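Local coordinates for protein pectinesterase (Aspergillus niger, PDB 5C1E) that hydrolyses the methyl esters of pectin galacturonate units, releasing methanol and leaving de-esterified pectin, at residues L57-E62 with D99-Y104; N124-G129 with A146-Y151; L142-G147 with G165-W170. All coordinates share one frame; numbering follows the deposited sequence.

Interaction 1 (L57-E62 with D99-Y104); sequences LTLYGE and DGFSMY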
loop_
_atom_site.group_PDB
_atom_site.type_symbol
_atom_site.label_atom_id
_atom_site.label_comp_id
_atom_site.label_asym_id
_atom_site.label_seq_id
_atom_site.Cartn_x
_atom_site.Cartn_y
_atom_site.Cartn_z
ATOM N N LEU A 57 1.006 -12.446 13.032
ATOM C CA LEU A 57 2.256 -11.719 13.289
ATOM C C LEU A 57 1.998 -10.229 13.216
ATOM O O LEU A 57 1.273 -9.763 12.318
ATOM C CB LEU A 57 3.323 -12.102 12.264
ATOM C CG LEU A 57 4.656 -11.366 12.313
ATOM C CD1 LEU A 57 5.385 -11.710 13.601
ATOM C CD2 LEU A 57 5.521 -11.724 11.125
ATOM N N THR A 58 2.575 -9.503 14.174
ATOM C CA THR A 58 2.664 -8.037 14.126
ATOM C C THR A 58 4.124 -7.602 14.116
ATOM O O THR A 58 4.930 -8.049 14.957
ATOM C CB THR A 58 1.929 -7.393 15.320
ATOM O OG1 THR A 58 0.571 -7.804 15.279
ATOM C CG2 THR A 58 1.989 -5.865 15.238
ATOM N N LEU A 59 4.476 -6.745 13.149
ATOM C CA LEU A 59 5.805 -6.161 13.072
ATOM C C LEU A 59 5.739 -4.666 13.421
ATOM O O LEU A 59 5.001 -3.917 12.775
ATOM C CB LEU A 59 6.335 -6.357 11.659
ATOM C CG LEU A 59 7.779 -6.044 11.291
ATOM C CD1 LEU A 59 8.821 -6.816 12.100
ATOM C CD2 LEU A 59 7.924 -6.381 9.815
ATOM N N TYR A 60 6.478 -4.253 14.453
ATOM C CA TYR A 60 6.467 -2.878 14.929
ATOM C C TYR A 60 7.793 -2.227 14.680
ATOM O O TYR A 60 8.823 -2.790 15.030
ATOM C CB TYR A 60 6.297 -2.830 16.438
ATOM C CG TYR A 60 5.020 -3.360 16.998
ATOM C CD1 TYR A 60 3.847 -2.634 16.896
ATOM C CD2 TYR A 60 4.994 -4.559 17.691
ATOM C CE1 TYR A 60 2.665 -3.098 17.465
ATOM C CE2 TYR A 60 3.821 -5.024 18.255
ATOM C CZ TYR A 60 2.660 -4.284 18.143
ATOM O OH TYR A 60 1.497 -4.764 18.691
ATOM N N GLY A 61 7.767 -1.007 14.163
ATOM C CA GLY A 61 8.965 -0.198 14.029
ATOM C C GLY A 61 9.086 0.840 15.124
ATOM O O GLY A 61 8.094 1.365 15.626
ATOM N N GLU A 62 10.319 1.134 15.487
ATOM C CA GLU A 62 10.628 2.183 16.448
ATOM C C GLU A 62 10.223 3.538 15.901
ATOM O O GLU A 62 10.513 3.850 14.741
ATOM C CB GLU A 62 12.135 2.175 16.760
ATOM C CG GLU A 62 12.558 3.265 17.720
ATOM C CD GLU A 62 14.038 3.258 18.040
ATOM O OE1 GLU A 62 14.754 2.356 17.621
ATOM O OE2 GLU A 62 14.486 4.200 18.727
ATOM N N ASP A 99 -1.878 -14.476 6.459
ATOM C CA ASP A 99 -3.129 -13.875 6.915
ATOM C C ASP A 99 -2.971 -13.137 8.250
ATOM O O ASP A 99 -2.265 -13.587 9.152
ATOM C CB ASP A 99 -4.235 -14.918 7.074
ATOM C CG ASP A 99 -4.786 -15.419 5.746
ATOM O OD1 ASP A 99 -4.575 -14.814 4.673
ATOM O OD2 ASP A 99 -5.474 -16.451 5.799
ATOM N N GLY A 100 -3.639 -11.998 8.363
ATOM C CA GLY A 100 -3.733 -11.283 9.633
ATOM C C GLY A 100 -2.499 -10.494 10.012
ATOM O O GLY A 100 -2.437 -9.941 11.107
ATOM N N PHE A 101 -1.507 -10.445 9.123
ATOM C CA PHE A 101 -0.285 -9.686 9.379
ATOM C C PHE A 101 -0.614 -8.195 9.591
ATOM O O PHE A 101 -1.474 -7.626 8.895
ATOM C CB PHE A 101 0.676 -9.853 8.194
ATOM C CG PHE A 101 1.941 -9.052 8.302
ATOM C CD1 PHE A 101 2.935 -9.406 9.208
ATOM C CD2 PHE A 101 2.166 -7.960 7.457
ATOM C CE1 PHE A 101 4.117 -8.681 9.284
ATOM C CE2 PHE A 101 3.342 -7.243 7.522
ATOM C CZ PHE A 101 4.320 -7.596 8.449
ATOM N N SER A 102 0.072 -7.582 10.551
ATOM C CA SER A 102 -0.014 -6.135 10.768
ATOM C C SER A 102 1.380 -5.558 10.825
ATOM O O SER A 102 2.279 -6.174 11.407
ATOM C CB SER A 102 -0.752 -5.823 12.062
ATOM O OG SER A 102 -2.020 -6.411 12.054
ATOM N N MET A 103 1.573 -4.381 10.234
ATOM C CA MET A 103 2.867 -3.721 10.280
ATOM C C MET A 103 2.659 -2.257 10.679
ATOM O O MET A 103 1.735 -1.600 10.185
ATOM C CB MET A 103 3.595 -3.855 8.941
ATOM C CG MET A 103 5.027 -3.340 8.973
ATOM S SD MET A 103 5.965 -3.842 7.520
ATOM C CE MET A 103 5.395 -2.693 6.285
ATOM N N TYR A 104 3.484 -1.787 11.609
ATOM C CA TYR A 104 3.383 -0.442 12.163
ATOM C C TYR A 104 4.695 0.282 12.029
ATOM O O TYR A 104 5.731 -0.198 12.511
ATOM C CB TYR A 104 3.041 -0.467 13.666
ATOM C CG TYR A 104 1.675 -0.978 14.019
ATOM C CD1 TYR A 104 1.431 -2.345 14.092
ATOM C CD2 TYR A 104 0.608 -0.100 14.286
ATOM C CE1 TYR A 104 0.187 -2.822 14.409
ATOM C CE2 TYR A 104 -0.642 -0.586 14.641
ATOM C CZ TYR A 104 -0.831 -1.952 14.700
ATOM O OH TYR A 104 -2.037 -2.495 15.008
HETATM O O HOH W 1 0.267 -12.733 10.225
HETATM O O HOH W 2 -1.530 -8.915 13.365
HETATM O O HOH W 3 -1.343 -4.082 17.771
#
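Two neighbouring rungs of a right-handed parallel beta-helix, the fold of pectin methylesterases, meet where strand 57-61 pairs with strand 102-104. T58 faces S102, L59 faces M103 and Y60 faces Y104. The two short strands run parallel, their axes 7° apart. Four backbone bonds zip them together. S102 N binds L57 O, L59 N binds S102 O, Y104 N binds L59 O, and G61 N closes the ladder on Y104 O at 2.7 Å.

L57, L59, F101 and M103 form the inward face. L57 CD2 lies beside the F101 ring, 3.8 Å from F101 CE1. L59 CB approaches F101 CZ at 4.0 Å from the next inward-facing position, and the two side chains cross obliquely. L59 CD2 also touches M103 SD at 3.9 Å. F101 CG is anti to the backbone N (chi1 177°), and the side chain lies beside that of L57, pointing the same way.

The outward face carries T58, Y60, S102 and Y104. The tyrosine rings point the same way, with planes 29° apart, but are displaced so that little of one lies over the other. Y60 CE1 sits 3.7 Å from Y104 CD1. T58 CG2 reaches the edge of the Y104 ring, 3.6 Å from Y104 CE1. The same methyl lies over one face of the Y60 ring, toward its rim. One water joins L57 O, T58 OG1, G100 O and S102 OG; another links the two tyrosine hydroxyls. The Y104 hydroxyl is also hydrogen-bonded to D296.

Strand 36-40 continues the sheet beyond strand 57-61, bonding to T58 and Y60. On the other side F101 and M103 pack on F130 of strand 128-131, and Y104 stacks on Y131. Helix 22-29 covers L57 through L26 and L29.

Interaction 2 (N124-G129 with A146-Y151); sequences NADQLG and AGTQYY. With NAG (2-acetamido-2-deoxy-beta-D-glucopyranose), chain B; SO4 (sulfate ion), chain C.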
loop_
_atom_site.group_PDB
_atom_site.type_symbol
_atom_site.label_atom_id
_atom_site.label_comp_id
_atom_site.label_asym_id
_atom_site.label_seq_id
_atom_site.Cartn_x
_atom_site.Cartn_y
_atom_site.Cartn_z
ATOM N N ASN A 124 -0.381 -10.303 -0.225
ATOM C CA ASN A 124 -1.050 -11.446 -0.853
ATOM C C ASN A 124 -1.610 -12.395 0.201
ATOM O O ASN A 124 -1.208 -13.556 0.300
ATOM C CB ASN A 124 -0.078 -12.147 -1.807
ATOM C CG ASN A 124 -0.728 -13.253 -2.608
ATOM O OD1 ASN A 124 -1.934 -13.252 -2.829
ATOM N ND2 ASN A 124 0.073 -14.216 -3.032
ATOM N N ALA A 125 -2.556 -11.871 0.963
ATOM C CA ALA A 125 -3.209 -12.571 2.071
ATOM C C ALA A 125 -4.359 -11.702 2.595
ATOM O O ALA A 125 -4.523 -10.545 2.201
ATOM C CB ALA A 125 -2.215 -12.852 3.184
ATOM N N ASP A 126 -5.168 -12.268 3.478
ATOM C CA ASP A 126 -6.327 -11.557 4.011
ATOM C C ASP A 126 -6.059 -10.895 5.362
ATOM O O ASP A 126 -5.177 -11.307 6.118
ATOM C CB ASP A 126 -7.505 -12.520 4.200
ATOM C CG ASP A 126 -8.139 -12.956 2.895
ATOM O OD1 ASP A 126 -8.377 -12.110 2.002
ATOM O OD2 ASP A 126 -8.452 -14.163 2.783
ATOM N N GLN A 127 -6.877 -9.891 5.661
ATOM C CA GLN A 127 -6.819 -9.132 6.911
ATOM C C GLN A 127 -5.433 -8.552 7.173
ATOM O O GLN A 127 -4.880 -8.689 8.267
ATOM C CB GLN A 127 -7.318 -10.002 8.076
ATOM C CG GLN A 127 -8.697 -10.546 7.765
ATOM C CD GLN A 127 -9.464 -11.081 8.953
ATOM O OE1 GLN A 127 -8.938 -11.250 10.057
ATOM N NE2 GLN A 127 -10.743 -11.358 8.722
ATOM N N LEU A 128 -4.864 -7.936 6.139
ATOM C CA LEU A 128 -3.578 -7.252 6.242
ATOM C C LEU A 128 -3.775 -5.812 6.656
ATOM O O LEU A 128 -4.557 -5.069 6.034
ATOM C CB LEU A 128 -2.824 -7.298 4.913
ATOM C CG LEU A 128 -2.584 -8.711 4.381
ATOM C CD1 LEU A 128 -1.700 -8.641 3.136
ATOM C CD2 LEU A 128 -1.973 -9.628 5.444
ATOM N N GLY A 129 -3.081 -5.414 7.713
ATOM C CA GLY A 129 -3.197 -4.047 8.249
ATOM C C GLY A 129 -1.861 -3.350 8.280
ATOM O O GLY A 129 -0.894 -3.892 8.827
ATOM N N ALA A 146 -3.827 -9.586 -3.715
ATOM C CA ALA A 146 -5.072 -10.263 -3.372
ATOM C C ALA A 146 -5.350 -10.159 -1.885
ATOM O O ALA A 146 -4.440 -9.914 -1.084
ATOM C CB ALA A 146 -5.009 -11.728 -3.774
ATOM N N GLY A 147 -6.606 -10.396 -1.530
ATOM C CA GLY A 147 -7.052 -10.384 -0.149
ATOM C C GLY A 147 -7.518 -9.034 0.364
ATOM O O GLY A 147 -7.353 -8.005 -0.300
ATOM N N THR A 148 -8.103 -9.048 1.557
ATOM C CA THR A 148 -8.619 -7.841 2.184
ATOM C C THR A 148 -7.476 -7.142 2.905
ATOM O O THR A 148 -6.703 -7.776 3.628
ATOM C CB THR A 148 -9.765 -8.157 3.146
ATOM O OG1 THR A 148 -9.365 -9.185 4.050
ATOM C CG2 THR A 148 -10.977 -8.622 2.357
ATOM N N GLN A 149 -7.335 -5.845 2.653
ATOM C CA GLN A 149 -6.200 -5.089 3.141
ATOM C C GLN A 149 -6.631 -3.698 3.539
ATOM O O GLN A 149 -7.524 -3.103 2.904
ATOM C CB GLN A 149 -5.104 -5.009 2.082
ATOM C CG GLN A 149 -4.668 -6.360 1.556
ATOM C CD GLN A 149 -3.525 -6.291 0.558
ATOM O OE1 GLN A 149 -2.712 -5.360 0.556
ATOM N NE2 GLN A 149 -3.429 -7.313 -0.266
ATOM N N TYR A 150 -5.967 -3.180 4.569
ATOM C CA TYR A 150 -6.282 -1.886 5.139
ATOM C C TYR A 150 -4.987 -1.111 5.384
ATOM O O TYR A 150 -4.069 -1.624 6.024
ATOM C CB TYR A 150 -7.075 -2.094 6.437
ATOM C CG TYR A 150 -7.396 -0.838 7.205
ATOM C CD1 TYR A 150 -8.473 -0.045 6.861
ATOM C CD2 TYR A 150 -6.627 -0.454 8.298
ATOM C CE1 TYR A 150 -8.770 1.105 7.582
ATOM C CE2 TYR A 150 -6.919 0.681 9.024
ATOM C CZ TYR A 150 -7.979 1.459 8.662
ATOM O OH TYR A 150 -8.251 2.579 9.390
ATOM N N TYR A 151 -4.915 0.102 4.832
ATOM C CA TYR A 151 -3.748 0.980 4.966
ATOM C C TYR A 151 -4.216 2.279 5.594
ATOM O O TYR A 151 -5.080 2.945 5.043
ATOM C CB TYR A 151 -3.089 1.277 3.596
ATOM C CG TYR A 151 -2.486 0.057 2.930
ATOM C CD1 TYR A 151 -3.294 -0.908 2.342
ATOM C CD2 TYR A 151 -1.110 -0.132 2.896
ATOM C CE1 TYR A 151 -2.749 -2.037 1.762
ATOM C CE2 TYR A 151 -0.546 -1.260 2.309
ATOM C CZ TYR A 151 -1.375 -2.221 1.755
ATOM O OH TYR A 151 -0.836 -3.338 1.168
HETATM C C1 NAG B . -6.172 -14.242 14.171
HETATM C C2 NAG B . -6.765 -14.434 15.556
HETATM C C3 NAG B . -8.276 -14.306 15.383
HETATM C C4 NAG B . -8.621 -12.964 14.705
HETATM C C5 NAG B . -7.713 -12.633 13.503
HETATM C C6 NAG B . -7.826 -11.184 13.054
HETATM C C7 NAG B . -5.481 -15.773 17.200
HETATM C C8 NAG B . -5.082 -17.141 17.686
HETATM N N2 NAG B . -6.303 -15.692 16.142
HETATM O O3 NAG B . -8.914 -14.433 16.642
HETATM O O4 NAG B . -9.975 -12.954 14.278
HETATM O O5 NAG B . -6.359 -12.885 13.808
HETATM O O6 NAG B . -7.068 -10.999 11.872
HETATM O O7 NAG B . -5.037 -14.796 17.797
HETATM S S SO4 C . -10.895 4.803 8.339
HETATM O O1 SO4 C . -10.897 5.957 9.286
HETATM O O2 SO4 C . -9.849 5.039 7.308
HETATM O O3 SO4 C . -10.643 3.511 9.034
HETATM O O4 SO4 C . -12.238 4.707 7.718
#
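Hydrogen bonds between N124-G129 and A146-Y151 knit one turn of the parallel beta-helix to the next. L128 N binds T148 O, and Y150 N binds L128 O at 2.8 Å. Before this ladder the two segments turn a corner and the pairing shifts by one residue. There T148 works from both its backbone and its side chain. T148 N donates to the anti lone pair of D126 OD1 at 3.1 Å. T148 OG1 accepts Q127 N at 3.0 Å, nearly straight at 164°. It reaches there from between its own backbone N and carbonyl carbon (chi1 51°). A weak bond runs from A125 N to A146 O. G147 CA makes a CA-H...O contact with A125 O at 3.5 Å.

Apolar contact is small. The aliphatic part of Q149 packs on L128, with Q149 CG 3.9 Å from L128 CB, and L128 CD1 lies against the Q149 amide. That amide is held at both ends: Q149 NE2 donates to A146 O and Q149 OE1 accepts Y151 OH at 2.8 Å.

Among bound groups, Y150 OH donates to O3 of a sulfate ion, probably from the crystallisation liquor, at 2.6 Å. The Q127 side chain lies by the glycan sugar.

On one side, G129 is bonded through its backbone to F101 and to M103 of strand 102-104. On the other, Q149 and Y151 pack on V169 of strand 168-172. V144 of strand 142-146 touches both side chains too.

Interaction 3 (L142-G147 with G165-W170); sequences LYVKAG and GDASVW. With SO4 (sulfate ion), chain C.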
loop_
_atom_site.group_PDB
_atom_site.type_symbol
_atom_site.label_atom_id
_atom_site.label_comp_id
_atom_site.label_asym_id
_atom_site.label_seq_id
_atom_site.Cartn_x
_atom_site.Cartn_y
_atom_site.Cartn_z
ATOM N N LEU A 142 3.460 -0.749 -4.877
ATOM C CA LEU A 142 2.643 -1.498 -3.932
ATOM C C LEU A 142 1.725 -2.468 -4.648
ATOM O O LEU A 142 0.737 -2.087 -5.307
ATOM C CB LEU A 142 1.860 -0.540 -3.031
ATOM C CG LEU A 142 1.015 -1.177 -1.934
ATOM C CD1 LEU A 142 1.861 -1.882 -0.885
ATOM C CD2 LEU A 142 0.143 -0.104 -1.316
ATOM N N TYR A 143 2.066 -3.739 -4.522
ATOM C CA TYR A 143 1.331 -4.783 -5.198
ATOM C C TYR A 143 0.289 -5.283 -4.237
ATOM O O TYR A 143 0.583 -6.129 -3.404
ATOM C CB TYR A 143 2.278 -5.894 -5.604
ATOM C CG TYR A 143 1.744 -6.947 -6.559
ATOM C CD1 TYR A 143 0.478 -6.860 -7.148
ATOM C CD2 TYR A 143 2.532 -8.029 -6.892
ATOM C CE1 TYR A 143 0.028 -7.841 -8.035
ATOM C CE2 TYR A 143 2.099 -8.999 -7.780
ATOM C CZ TYR A 143 0.851 -8.899 -8.358
ATOM O OH TYR A 143 0.431 -9.893 -9.240
ATOM N N VAL A 144 -0.910 -4.692 -4.312
ATOM C CA VAL A 144 -2.031 -5.159 -3.501
ATOM C C VAL A 144 -2.669 -6.331 -4.273
ATOM O O VAL A 144 -3.699 -6.207 -4.918
ATOM C CB VAL A 144 -3.003 -4.023 -3.142
ATOM C CG1 VAL A 144 -2.281 -3.010 -2.250
ATOM C CG2 VAL A 144 -3.585 -3.307 -4.361
ATOM N N LYS A 145 -1.989 -7.463 -4.227
ATOM C CA LYS A 145 -2.224 -8.533 -5.182
ATOM C C LYS A 145 -3.560 -9.224 -4.968
ATOM O O LYS A 145 -4.322 -9.449 -5.918
ATOM C CB LYS A 145 -1.083 -9.565 -5.102
ATOM C CG LYS A 145 -1.287 -10.762 -6.013
ATOM C CD LYS A 145 -0.074 -11.685 -5.977
ATOM C CE LYS A 145 -0.157 -12.689 -7.114
ATOM N NZ LYS A 145 0.923 -13.689 -6.988
ATOM N N ALA A 146 -3.827 -9.586 -3.715
ATOM C CA ALA A 146 -5.072 -10.263 -3.372
ATOM C C ALA A 146 -5.350 -10.159 -1.885
ATOM O O ALA A 146 -4.440 -9.914 -1.084
ATOM C CB ALA A 146 -5.009 -11.728 -3.774
ATOM N N GLY A 147 -6.606 -10.396 -1.530
ATOM C CA GLY A 147 -7.052 -10.384 -0.149
ATOM C C GLY A 147 -7.518 -9.034 0.364
ATOM O O GLY A 147 -7.353 -8.005 -0.300
ATOM N N GLY A 165 -3.095 -4.532 -8.583
ATOM C CA GLY A 165 -3.490 -5.896 -8.209
ATOM C C GLY A 165 -4.974 -5.992 -7.960
ATOM O O GLY A 165 -5.736 -5.059 -8.287
ATOM N N ASP A 166 -5.380 -7.115 -7.367
ATOM C CA ASP A 166 -6.793 -7.472 -7.185
ATOM C C ASP A 166 -7.216 -7.641 -5.717
ATOM O O ASP A 166 -8.225 -8.314 -5.409
ATOM C CB ASP A 166 -7.128 -8.743 -7.958
ATOM C CG ASP A 166 -8.615 -9.025 -8.003
ATOM O OD1 ASP A 166 -9.419 -8.096 -8.151
ATOM O OD2 ASP A 166 -8.973 -10.200 -7.857
ATOM N N ALA A 167 -6.464 -7.031 -4.817
ATOM C CA ALA A 167 -6.875 -6.933 -3.425
ATOM C C ALA A 167 -8.163 -6.151 -3.334
ATOM O O ALA A 167 -8.442 -5.305 -4.197
ATOM C CB ALA A 167 -5.799 -6.241 -2.604
ATOM N N SER A 168 -8.934 -6.402 -2.281
ATOM C CA SER A 168 -9.993 -5.486 -1.922
ATOM C C SER A 168 -9.433 -4.639 -0.793
ATOM O O SER A 168 -9.178 -5.149 0.312
ATOM C CB SER A 168 -11.266 -6.200 -1.511
ATOM O OG SER A 168 -12.328 -5.283 -1.572
ATOM N N VAL A 169 -9.215 -3.359 -1.087
ATOM C CA VAL A 169 -8.308 -2.553 -0.268
ATOM C C VAL A 169 -8.862 -1.180 0.035
ATOM O O VAL A 169 -9.438 -0.515 -0.833
ATOM C CB VAL A 169 -6.895 -2.484 -0.916
ATOM C CG1 VAL A 169 -6.981 -1.999 -2.349
ATOM C CG2 VAL A 169 -5.929 -1.645 -0.085
ATOM N N TRP A 170 -8.691 -0.784 1.296
ATOM C CA TRP A 170 -9.096 0.517 1.815
ATOM C C TRP A 170 -7.857 1.291 2.235
ATOM O O TRP A 170 -7.081 0.802 3.063
ATOM C CB TRP A 170 -9.982 0.334 3.034
ATOM C CG TRP A 170 -10.509 1.618 3.611
ATOM C CD1 TRP A 170 -9.851 2.473 4.446
ATOM C CD2 TRP A 170 -11.823 2.164 3.438
ATOM N NE1 TRP A 170 -10.661 3.513 4.798
ATOM C CE2 TRP A 170 -11.881 3.353 4.195
ATOM C CE3 TRP A 170 -12.957 1.763 2.728
ATOM C CZ2 TRP A 170 -13.016 4.152 4.240
ATOM C CZ3 TRP A 170 -14.089 2.551 2.782
ATOM C CH2 TRP A 170 -14.117 3.734 3.527
HETATM S S SO4 C . -10.895 4.803 8.339
HETATM O O1 SO4 C . -10.897 5.957 9.286
HETATM O O2 SO4 C . -9.849 5.039 7.308
HETATM O O3 SO4 C . -10.643 3.511 9.034
HETATM O O4 SO4 C . -12.238 4.707 7.718
HETATM O O HOH W 4 -8.597 -10.422 -3.598
#
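V144 CG1 is anti to the carbonyl carbon (chi1 -65°), which leaves V144 CG2 between the backbone N and the carbonyl carbon. V169 CG1 lies between its own backbone N and carbonyl carbon (chi1 54°). V144 CG2 and V169 CG1 meet at 4.2 Å, with the side chains crossing at about a right angle. Closer in, V144 CB lies 3.6 Å from A167 CB. The Y143 ring turns its edge to G165, with Y143 CE1 4.0 Å from G165 CA.

V144 is also the centre of an inverse gamma turn. Its carbonyl O accepts A167 N at 2.9 Å. K145 O accepts D166 N, and G147 O accepts S168 N at 3.0 Å. In all three bonds the donor sits above the carbonyl plane. G165 CA packs close to V144 O, a CA-H...O contact of 3.3 Å. A water completes the set by accepting from G147 N and donating to D166 O.

Outside the pair, K145 NZ forms a salt bridge with D89. S168 OG is hydrogen-bonded to V286 and W197. W170 NE1 donates to a sulfate oxygen, O2, at 3.0 Å, and the W170 ring makes a cation-pi contact with K283.

The contact thus joins successive corners of the beta-helix mainly through main-chain polar atoms, with a small apolar patch of V144, A167 and V169 on the inner side. The three bonds hold the two segments together at the corner without forming a regular strand ladder.

Along the chain, interaction 1 closes before interactions 2 and 3 open, and interaction 3 begins on the 142-147 segment that runs into interaction 2. All three reach one parallel sheet, in which strands 57-61, 102-104, 128-131, 148-152 and 168-172 follow in order. Centres of interactions 1 and 2 lie about 12 Å apart, those of 2 and 3 about 7 Å, and those of 1 and 3 about 17 Å. D126 probably bonds D99 and G100 between the first two. Interactions 2 and 3 share A146 and G147. Probable hydrogen bonds from Y151 N to W170 O and from W170 N to Q149 O join their strands. Together they trace the stacked turns of the beta-helix.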